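Local structure of putative pore-forming toxin (Bacteroides vulgatus ATCC 8482, 3KOG) at residues A[26-31]-A[153-158]; A[106-111]-A[187-192]; A[138-143]-A[211-216]. The protein is a putative pore-forming toxin, inferred to act on membranes, whose precise function is not established. All blocks are in the same frame, centred on the assembly; numbering follows the deposited sequence.

Contact 1 of 3, residues A[26-31]-A[153-158]; sequences IDATTG and KNIIDA
The end of strand 18-27 and the turn that follows it meet residues 153-158 of helix 150-158 in a small, partly buried turn-to-helix contact. Two alanine-isoleucine pairs and a single hydrogen bond carry it. At the bond, the amide of N154 comes up beside the turn and donates a hydrogen bond from ND2 to A28 O at 2.9 Å, with an N-H...O angle of 158°. The acceptor lies almost in the plane of the amide, whereas the donor stands above the plane of the A28 carbonyl, 37° out of it. CG of N154 sits anti to its own carbonyl carbon (chi1 -74°), beside the backbone N. Besides A28 O, ND2 has G31 N as a near neighbour. Beside this bond the packing is apolar. A28 CB presses on I155 CG1 at 3.5 Å, tighter than a usual van der Waals contact, and I93 of strand 85-94 touches both residues. One helical turn on from N154, the methyl of A158 is met by two branches of I26, CG1 and CG2, each 4.1 Å from A158 CB. The shape of the turn is fixed from within. D27 OD1 is gripped twice from one face of its carboxylate, by T29 N at 3.1 Å and T29 OG1 at 2.6 Å, while D27 O receives G31 N at 2.8 Å and, at greater length, T30 N. G31 has a positive phi, and at its backbone angles a CB would be jammed against the preceding carbonyl oxygen. The arrangement is that of an Asx turn at a strand end, with one turn carbonyl bound by the amide of a helix asparagine, and it joins the DUF3869 region to the helix following strand 126-143.

Contact 2 of 3, residues A[106-111]-A[187-192]; sequences NSQIET and YMKTTS
S107 and T190 face each other across a non-hydrogen-bonded pair of antiparallel strands 98-120 and 179-198 in the large mixed sheet, their hydroxyls 2.8 Å apart from OG to OG1 in a hydrogen bond that either could donate. On the same face, I109 and M188, a selenomethionine, slant across one another, with I109 CG1 3.8 Å from M188 SE. The M188 chain is bent at chi2 and chi3 (-57° and -55°), and its CE comes to lie 3.6 Å from Q108 O. On the other face Q108 and K189 run side by side in the same direction, Q108 OE1 being 3.8 Å from K189 CE. A water lies within hydrogen-bonding distance of K189 O (2.7 Å), Q108 OE1 and T191 OG1, more acceptors than it has protons; T191 OG1 also bonds D214 OD1. E110 slants across K189 without a charged contact; its OE1 forms a salt bridge with K135. E110 and T111 both face Y187 in a classic beta bulge: Y187 O takes E110 N at 2.8 Å and T111 N only weakly. The Y187 hydroxyl bonds T133 O. Chemically, backbone bonds join the strands, while a hydroxyl pair, a shared water and the K135 salt bridge serve a surface contact with Y187 buried at one end.

Contact 3 of 3, residues A[138-143]-A[211-216]; sequences SEVIKN and FTVDSY
E139 and D214 form a hydrogen-bonded pair between antiparallel strands 126-143 and 207-225 of the large mixed sheet, each backbone N giving to the other's O at 2.9 Å. Further along, T212 O accepts I141 N at 2.8 Å and K142 N weakly; I141 and K142 both face T212, a classic beta bulge. Among side chains, in one of two conformers of E139, Y216 OH donates to E139 OE2 at 3.1 Å. That oxygen lies at the edge of the Y216 ring and in its plane, yet the hydroxyl meets it from above the carboxylate plane, 38° out. In the same conformer the like-charged E139 and D214 point alike, OE2 and OD2 3.8 Å apart. D214 OD1 is held by T191 OG1. A methyl meets a carboxylate where I141 CD1 approaches D214 OD1 at 3.5 Å, the two side chains crossing at about a right angle. Apolar contacts join I141 CG1 to T212 CG2 and, on the other face, V140 CG2 to F211 CD2 and V213 CG2, both at 4.2 Å. With E139 so placed, the two carboxylates might raise each other's proton affinity; the Y216 and T191 hydroxyls, and a long, weak ion pair of D214 OD2 with K189 NZ, could offset part of that cost.

Overall arrangement
The three contacts reach one large mixed sheet and interlock along the chain, each pair having alternating segments. Contacts 2 and 3, with centres 12 Å apart, are adjoining parts of that sheet: strands 179-198 and 207-225 are neighbours, and T190 N lies 2.7 Å from S215 O in a probable hydrogen bond. E110 OE1 also packs on Y216 CE2. Contact 1 lies 15 Å from contact 3 between centres and touches it through the helix, where I156 CG1 packs on F211 CD1 at 3.9 Å. Contacts 1 and 2 do not touch, their nearest atoms being about 10 Å apart. Glycerol near S138 and methylpentanediol near M188 probably came from the crystallisation liquor.

Contact 1 of 3, residues A[26-31]-A[153-158]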
loop_
_atom_site.group_PDB
_atom_site.type_symbol
_atom_site.label_atom_id
_atom_site.label_comp_id
_atom_site.label_asym_id
_atom_site.label_seq_id
_atom_site.Cartn_x
_atom_site.Cartn_y
_atom_site.Cartn_z
ATOM N N ILE A 26 16.803 -0.697 1.954
ATOM C CA ILE A 26 17.613 -1.166 3.075
ATOM C C ILE A 26 18.928 -1.749 2.591
ATOM O O ILE A 26 18.967 -2.662 1.752
ATOM C CB ILE A 26 16.883 -2.244 3.920
ATOM C CG1 ILE A 26 15.562 -1.722 4.442
ATOM C CG2 ILE A 26 17.795 -2.813 5.079
ATOM C CD1 ILE A 26 15.621 -0.425 5.316
ATOM N N ASP A 27 20.013 -1.234 3.143
ATOM C CA ASP A 27 21.289 -1.783 2.887
ATOM C C ASP A 27 21.489 -2.938 3.886
ATOM O O ASP A 27 21.655 -2.700 5.066
ATOM C CB ASP A 27 22.337 -0.707 3.097
ATOM C CG ASP A 27 23.735 -1.212 2.952
ATOM O OD1 ASP A 27 23.992 -2.389 2.626
ATOM O OD2 ASP A 27 24.617 -0.380 3.160
ATOM N N ALA A 28 21.476 -4.143 3.379
ATOM C CA ALA A 28 21.476 -5.372 4.193
ATOM C C ALA A 28 22.798 -5.571 4.879
ATOM O O ALA A 28 22.897 -6.332 5.871
ATOM C CB ALA A 28 21.157 -6.592 3.290
ATOM N N THR A 29 23.836 -4.941 4.352
ATOM C CA THR A 29 25.133 -5.191 4.903
ATOM C C THR A 29 25.243 -4.547 6.264
ATOM O O THR A 29 25.961 -5.034 7.150
ATOM C CB THR A 29 26.259 -4.827 3.913
ATOM O OG1 THR A 29 26.188 -3.464 3.594
ATOM C CG2 THR A 29 26.080 -5.696 2.604
ATOM N N THR A 30 24.467 -3.514 6.484
ATOM C CA THR A 30 24.495 -2.859 7.742
ATOM C C THR A 30 23.154 -2.744 8.469
ATOM O O THR A 30 23.114 -2.415 9.652
ATOM C CB THR A 30 25.154 -1.514 7.512
ATOM O OG1 THR A 30 25.404 -0.889 8.763
ATOM C CG2 THR A 30 24.320 -0.652 6.628
ATOM N N GLY A 31 22.062 -3.013 7.774
ATOM C CA GLY A 31 20.733 -2.833 8.314
ATOM C C GLY A 31 20.204 -1.413 8.280
ATOM O O GLY A 31 19.275 -1.100 8.989
ATOM N N LYS A 153 20.468 -12.067 8.475
ATOM C CA LYS A 153 19.640 -11.596 9.593
ATOM C C LYS A 153 19.106 -10.184 9.352
ATOM O O LYS A 153 17.948 -9.893 9.681
ATOM C CB LYS A 153 20.385 -11.698 10.941
ATOM C CG LYS A 153 20.662 -13.167 11.329
ATOM C CD LYS A 153 21.351 -13.339 12.715
ATOM C CE LYS A 153 22.743 -12.747 12.749
ATOM N NZ LYS A 153 23.520 -13.123 14.030
ATOM N N ASN A 154 19.926 -9.313 8.771
ATOM C CA ASN A 154 19.493 -7.940 8.498
ATOM C C ASN A 154 18.342 -7.867 7.489
ATOM O O ASN A 154 17.406 -7.037 7.617
ATOM C CB ASN A 154 20.687 -7.092 7.988
ATOM C CG ASN A 154 21.666 -6.723 9.100
ATOM O OD1 ASN A 154 21.308 -6.781 10.262
ATOM N ND2 ASN A 154 22.894 -6.348 8.747
ATOM N N ILE A 155 18.454 -8.711 6.463
ATOM C CA ILE A 155 17.415 -8.847 5.463
ATOM C C ILE A 155 16.085 -9.249 6.107
ATOM O O ILE A 155 15.023 -8.642 5.865
ATOM C CB ILE A 155 17.844 -9.871 4.362
ATOM C CG1 ILE A 155 19.045 -9.359 3.583
ATOM C CG2 ILE A 155 16.686 -10.075 3.361
ATOM C CD1 ILE A 155 19.669 -10.320 2.517
ATOM N N ILE A 156 16.115 -10.295 6.929
ATOM C CA ILE A 156 14.885 -10.738 7.586
ATOM C C ILE A 156 14.316 -9.657 8.504
ATOM O O ILE A 156 13.124 -9.385 8.461
ATOM C CB ILE A 156 15.060 -12.105 8.332
ATOM C CG1 ILE A 156 15.533 -13.136 7.320
ATOM C CG2 ILE A 156 13.710 -12.535 8.934
ATOM C CD1 ILE A 156 16.095 -14.534 7.884
ATOM N N ASP A 157 15.181 -9.007 9.276
ATOM C CA ASP A 157 14.753 -7.945 10.216
ATOM C C ASP A 157 14.113 -6.738 9.524
ATOM O O ASP A 157 13.325 -6.029 10.114
ATOM C CB ASP A 157 15.950 -7.449 11.049
ATOM C CG ASP A 157 16.450 -8.485 12.034
ATOM O OD1 ASP A 157 15.721 -9.476 12.289
ATOM O OD2 ASP A 157 17.577 -8.312 12.562
ATOM N N ALA A 158 14.446 -6.537 8.264
ATOM C CA ALA A 158 13.961 -5.417 7.486
ATOM C C ALA A 158 12.471 -5.532 7.287
ATOM O O ALA A 158 11.803 -4.515 7.125
ATOM C CB ALA A 158 14.689 -5.353 6.136
#

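Contact 2 of 3, residues A[106-111]-A[187-192]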
loop_
_atom_site.group_PDB
_atom_site.type_symbol
_atom_site.label_atom_id
_atom_site.label_comp_id
_atom_site.label_asym_id
_atom_site.label_seq_id
_atom_site.Cartn_x
_atom_site.Cartn_y
_atom_site.Cartn_z
ATOM N N ASN A 106 -0.704 -13.177 -0.533
ATOM C CA ASN A 106 -2.153 -13.237 -0.485
ATOM C C ASN A 106 -2.674 -12.171 0.458
ATOM O O ASN A 106 -2.264 -12.135 1.603
ATOM C CB ASN A 106 -2.609 -14.615 -0.008
ATOM C CG ASN A 106 -4.120 -14.717 0.115
ATOM O OD1 ASN A 106 -4.827 -14.965 -0.882
ATOM N ND2 ASN A 106 -4.635 -14.534 1.337
ATOM N N SER A 107 -3.590 -11.332 -0.042
ATOM C CA SER A 107 -4.171 -10.244 0.712
ATOM C C SER A 107 -5.600 -10.547 1.085
ATOM O O SER A 107 -6.344 -11.151 0.296
ATOM C CB SER A 107 -4.118 -8.965 -0.060
ATOM O OG SER A 107 -2.797 -8.759 -0.469
ATOM N N GLN A 108 -5.950 -10.172 2.294
ATOM C CA GLN A 108 -7.296 -10.371 2.812
ATOM C C GLN A 108 -7.664 -9.137 3.620
ATOM O O GLN A 108 -6.801 -8.373 4.095
ATOM C CB GLN A 108 -7.383 -11.676 3.617
ATOM C CG GLN A 108 -6.873 -11.570 5.041
ATOM C CD GLN A 108 -6.793 -12.933 5.755
ATOM O OE1 GLN A 108 -5.789 -13.656 5.627
ATOM N NE2 GLN A 108 -7.828 -13.267 6.544
ATOM N N ILE A 109 -8.976 -8.886 3.707
ATOM C CA ILE A 109 -9.466 -7.787 4.530
ATOM C C ILE A 109 -9.401 -8.319 5.931
ATOM O O ILE A 109 -10.006 -9.347 6.250
ATOM C CB ILE A 109 -10.906 -7.366 4.172
ATOM C CG1 ILE A 109 -10.934 -6.791 2.750
ATOM C CG2 ILE A 109 -11.449 -6.385 5.239
ATOM C CD1 ILE A 109 -12.304 -6.831 2.042
ATOM N N GLU A 110 -8.667 -7.640 6.789
ATOM C CA GLU A 110 -8.657 -8.033 8.196
ATOM C C GLU A 110 -9.806 -7.393 8.991
ATOM O O GLU A 110 -10.386 -8.035 9.849
ATOM C CB GLU A 110 -7.347 -7.613 8.819
ATOM C CG GLU A 110 -7.217 -7.916 10.258
ATOM C CD GLU A 110 -5.854 -7.533 10.773
ATOM O OE1 GLU A 110 -5.467 -6.341 10.639
ATOM O OE2 GLU A 110 -5.199 -8.431 11.327
ATOM N N THR A 111 -10.045 -6.110 8.758
ATOM C CA THR A 111 -11.071 -5.356 9.457
ATOM C C THR A 111 -11.704 -4.377 8.497
ATOM O O THR A 111 -11.010 -3.826 7.633
ATOM C CB THR A 111 -10.486 -4.611 10.681
ATOM O OG1 THR A 111 -9.892 -5.578 11.538
ATOM C CG2 THR A 111 -11.575 -3.866 11.454
ATOM N N TYR A 187 -8.642 -2.372 6.626
ATOM C CA TYR A 187 -7.305 -2.801 6.933
ATOM C C TYR A 187 -7.061 -4.107 6.246
ATOM O O TYR A 187 -7.767 -5.060 6.451
ATOM C CB TYR A 187 -7.127 -2.987 8.447
ATOM C CG TYR A 187 -7.286 -1.765 9.301
ATOM C CD1 TYR A 187 -7.175 -0.498 8.783
ATOM C CD2 TYR A 187 -7.473 -1.898 10.672
ATOM C CE1 TYR A 187 -7.287 0.598 9.571
ATOM C CE2 TYR A 187 -7.583 -0.795 11.476
ATOM C CZ TYR A 187 -7.511 0.465 10.894
ATOM O OH TYR A 187 -7.607 1.604 11.666
HETATM N N MSE A 188 -6.038 -4.121 5.407
HETATM C CA MSE A 188 -5.641 -5.232 4.581
HETATM C C MSE A 188 -4.418 -5.914 5.266
HETATM O O MSE A 188 -3.507 -5.218 5.763
HETATM C CB MSE A 188 -5.188 -4.695 3.206
HETATM C CG MSE A 188 -6.174 -3.738 2.481
HETATM SE SE MSE A 188 -7.886 -4.592 2.254
HETATM C CE MSE A 188 -7.337 -6.184 1.338
ATOM N N LYS A 189 -4.469 -7.239 5.362
ATOM C CA LYS A 189 -3.378 -8.071 5.879
ATOM C C LYS A 189 -2.878 -8.920 4.728
ATOM O O LYS A 189 -3.641 -9.668 4.141
ATOM C CB LYS A 189 -3.855 -8.981 7.003
ATOM C CG LYS A 189 -2.707 -9.871 7.547
ATOM C CD LYS A 189 -3.121 -10.682 8.739
ATOM C CE LYS A 189 -3.672 -12.014 8.352
ATOM N NZ LYS A 189 -3.640 -12.941 9.542
ATOM N N THR A 190 -1.616 -8.744 4.348
ATOM C CA THR A 190 -1.049 -9.442 3.231
ATOM C C THR A 190 0.007 -10.429 3.822
ATOM O O THR A 190 0.890 -10.010 4.548
ATOM C CB THR A 190 -0.429 -8.491 2.227
ATOM O OG1 THR A 190 -1.409 -7.605 1.639
ATOM C CG2 THR A 190 0.296 -9.243 1.117
ATOM N N THR A 191 -0.127 -11.720 3.540
ATOM C CA THR A 191 0.825 -12.756 3.954
ATOM C C THR A 191 1.678 -13.132 2.729
ATOM O O THR A 191 1.149 -13.557 1.699
ATOM C CB THR A 191 0.134 -14.005 4.534
ATOM O OG1 THR A 191 -0.791 -13.585 5.572
ATOM C CG2 THR A 191 1.212 -15.052 5.132
ATOM N N SER A 192 2.987 -12.925 2.859
ATOM C CA SER A 192 3.948 -13.133 1.787
ATOM C C SER A 192 5.093 -14.034 2.232
ATOM O O SER A 192 5.610 -13.876 3.334
ATOM C CB SER A 192 4.485 -11.782 1.312
ATOM O OG SER A 192 3.438 -10.893 0.875
HETATM O O HOH W 1 -3.362 -12.234 4.867
#

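Contact 3 of 3, residues A[138-143]-A[211-216]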
loop_
_atom_site.group_PDB
_atom_site.type_symbol
_atom_site.label_atom_id
_atom_site.label_comp_id
_atom_site.label_asym_id
_atom_site.label_seq_id
_atom_site.Cartn_x
_atom_site.Cartn_y
_atom_site.Cartn_z
ATOM N N SER A 138 4.658 -4.159 9.159
ATOM C CA SER A 138 5.140 -5.441 8.722
ATOM C C SER A 138 5.733 -6.200 9.940
ATOM O O SER A 138 6.372 -5.581 10.798
ATOM C CB SER A 138 6.195 -5.197 7.668
ATOM O OG SER A 138 6.703 -6.373 7.146
ATOM N N GLU A 139 5.450 -7.503 10.001
ATOM C CA GLU A 139 5.981 -8.419 11.015
ATOM C C GLU A 139 6.363 -9.765 10.376
ATOM O O GLU A 139 5.625 -10.305 9.543
ATOM C CB GLU A 139 4.965 -8.648 12.161
ATOM C CG GLU A 139 3.523 -8.952 11.704
ATOM C CD GLU A 139 2.575 -9.420 12.834
ATOM O OE1 GLU A 139 2.960 -9.339 14.035
ATOM O OE2 GLU A 139 1.436 -9.885 12.509
ATOM N N VAL A 140 7.511 -10.311 10.760
ATOM C CA VAL A 140 7.923 -11.647 10.293
ATOM C C VAL A 140 7.250 -12.660 11.211
ATOM O O VAL A 140 7.428 -12.596 12.414
ATOM C CB VAL A 140 9.457 -11.815 10.295
ATOM C CG1 VAL A 140 9.847 -13.280 9.990
ATOM C CG2 VAL A 140 10.070 -10.904 9.256
ATOM N N ILE A 141 6.419 -13.549 10.655
ATOM C CA ILE A 141 5.677 -14.517 11.485
ATOM C C ILE A 141 6.289 -15.899 11.418
ATOM O O ILE A 141 5.910 -16.777 12.166
ATOM C CB ILE A 141 4.154 -14.532 11.163
ATOM C CG1 ILE A 141 3.851 -15.075 9.738
ATOM C CG2 ILE A 141 3.579 -13.110 11.428
ATOM C CD1 ILE A 141 2.371 -15.226 9.363
ATOM N N LYS A 142 7.243 -16.097 10.511
ATOM C CA LYS A 142 7.914 -17.384 10.421
ATOM C C LYS A 142 9.268 -17.149 9.784
ATOM O O LYS A 142 9.409 -16.372 8.835
ATOM C CB LYS A 142 7.076 -18.379 9.599
ATOM C CG LYS A 142 7.602 -19.768 9.569
ATOM C CD LYS A 142 6.621 -20.729 8.876
ATOM C CE LYS A 142 7.330 -22.078 8.601
ATOM N NZ LYS A 142 6.494 -22.969 7.753
ATOM N N ASN A 143 10.257 -17.857 10.307
ATOM C CA ASN A 143 11.618 -17.690 9.890
ATOM C C ASN A 143 12.356 -19.000 10.040
ATOM O O ASN A 143 12.552 -19.464 11.158
ATOM C CB ASN A 143 12.264 -16.595 10.737
ATOM C CG ASN A 143 13.731 -16.452 10.494
ATOM O OD1 ASN A 143 14.285 -16.974 9.526
ATOM N ND2 ASN A 143 14.386 -15.683 11.364
ATOM N N PHE A 211 11.274 -17.058 4.794
ATOM C CA PHE A 211 10.549 -16.418 5.897
ATOM C C PHE A 211 9.218 -15.896 5.393
ATOM O O PHE A 211 9.033 -15.683 4.158
ATOM C CB PHE A 211 11.391 -15.333 6.560
ATOM C CG PHE A 211 11.736 -14.160 5.651
ATOM C CD1 PHE A 211 12.774 -14.255 4.757
ATOM C CD2 PHE A 211 11.037 -12.990 5.742
ATOM C CE1 PHE A 211 13.114 -13.195 3.920
ATOM C CE2 PHE A 211 11.363 -11.912 4.937
ATOM C CZ PHE A 211 12.414 -12.027 4.025
ATOM N N THR A 212 8.274 -15.747 6.333
ATOM C CA THR A 212 6.925 -15.326 5.992
ATOM C C THR A 212 6.599 -14.022 6.708
ATOM O O THR A 212 6.863 -13.875 7.905
ATOM C CB THR A 212 5.901 -16.417 6.367
ATOM O OG1 THR A 212 6.231 -17.635 5.666
ATOM C CG2 THR A 212 4.457 -15.950 6.006
ATOM N N VAL A 213 6.019 -13.095 5.966
ATOM C CA VAL A 213 5.703 -11.762 6.472
ATOM C C VAL A 213 4.209 -11.422 6.418
ATOM O O VAL A 213 3.579 -11.557 5.359
ATOM C CB VAL A 213 6.424 -10.720 5.668
ATOM C CG1 VAL A 213 6.157 -9.322 6.254
ATOM C CG2 VAL A 213 7.954 -11.073 5.601
ATOM N N ASP A 214 3.672 -10.921 7.525
ATOM C CA ASP A 214 2.376 -10.275 7.475
ATOM C C ASP A 214 2.585 -8.777 7.394
ATOM O O ASP A 214 3.278 -8.183 8.222
ATOM C CB ASP A 214 1.515 -10.574 8.718
ATOM C CG ASP A 214 0.857 -11.944 8.691
ATOM O OD1 ASP A 214 0.830 -12.656 7.646
ATOM O OD2 ASP A 214 0.279 -12.268 9.737
ATOM N N SER A 215 2.039 -8.170 6.357
ATOM C CA SER A 215 2.175 -6.741 6.149
ATOM C C SER A 215 0.767 -6.128 6.037
ATOM O O SER A 215 -0.182 -6.762 5.541
ATOM C CB SER A 215 3.003 -6.388 4.895
ATOM O OG SER A 215 2.487 -6.915 3.711
ATOM N N TYR A 216 0.681 -4.888 6.483
ATOM C CA TYR A 216 -0.591 -4.227 6.680
ATOM C C TYR A 216 -0.619 -2.927 5.958
ATOM O O TYR A 216 0.364 -2.227 5.945
ATOM C CB TYR A 216 -0.845 -3.966 8.161
ATOM C CG TYR A 216 -0.922 -5.231 8.965
ATOM C CD1 TYR A 216 0.235 -5.833 9.463
ATOM C CD2 TYR A 216 -2.133 -5.859 9.169
ATOM C CE1 TYR A 216 0.183 -7.005 10.136
ATOM C CE2 TYR A 216 -2.205 -7.041 9.880
ATOM C CZ TYR A 216 -1.038 -7.598 10.366
ATOM O OH TYR A 216 -1.086 -8.780 11.047
#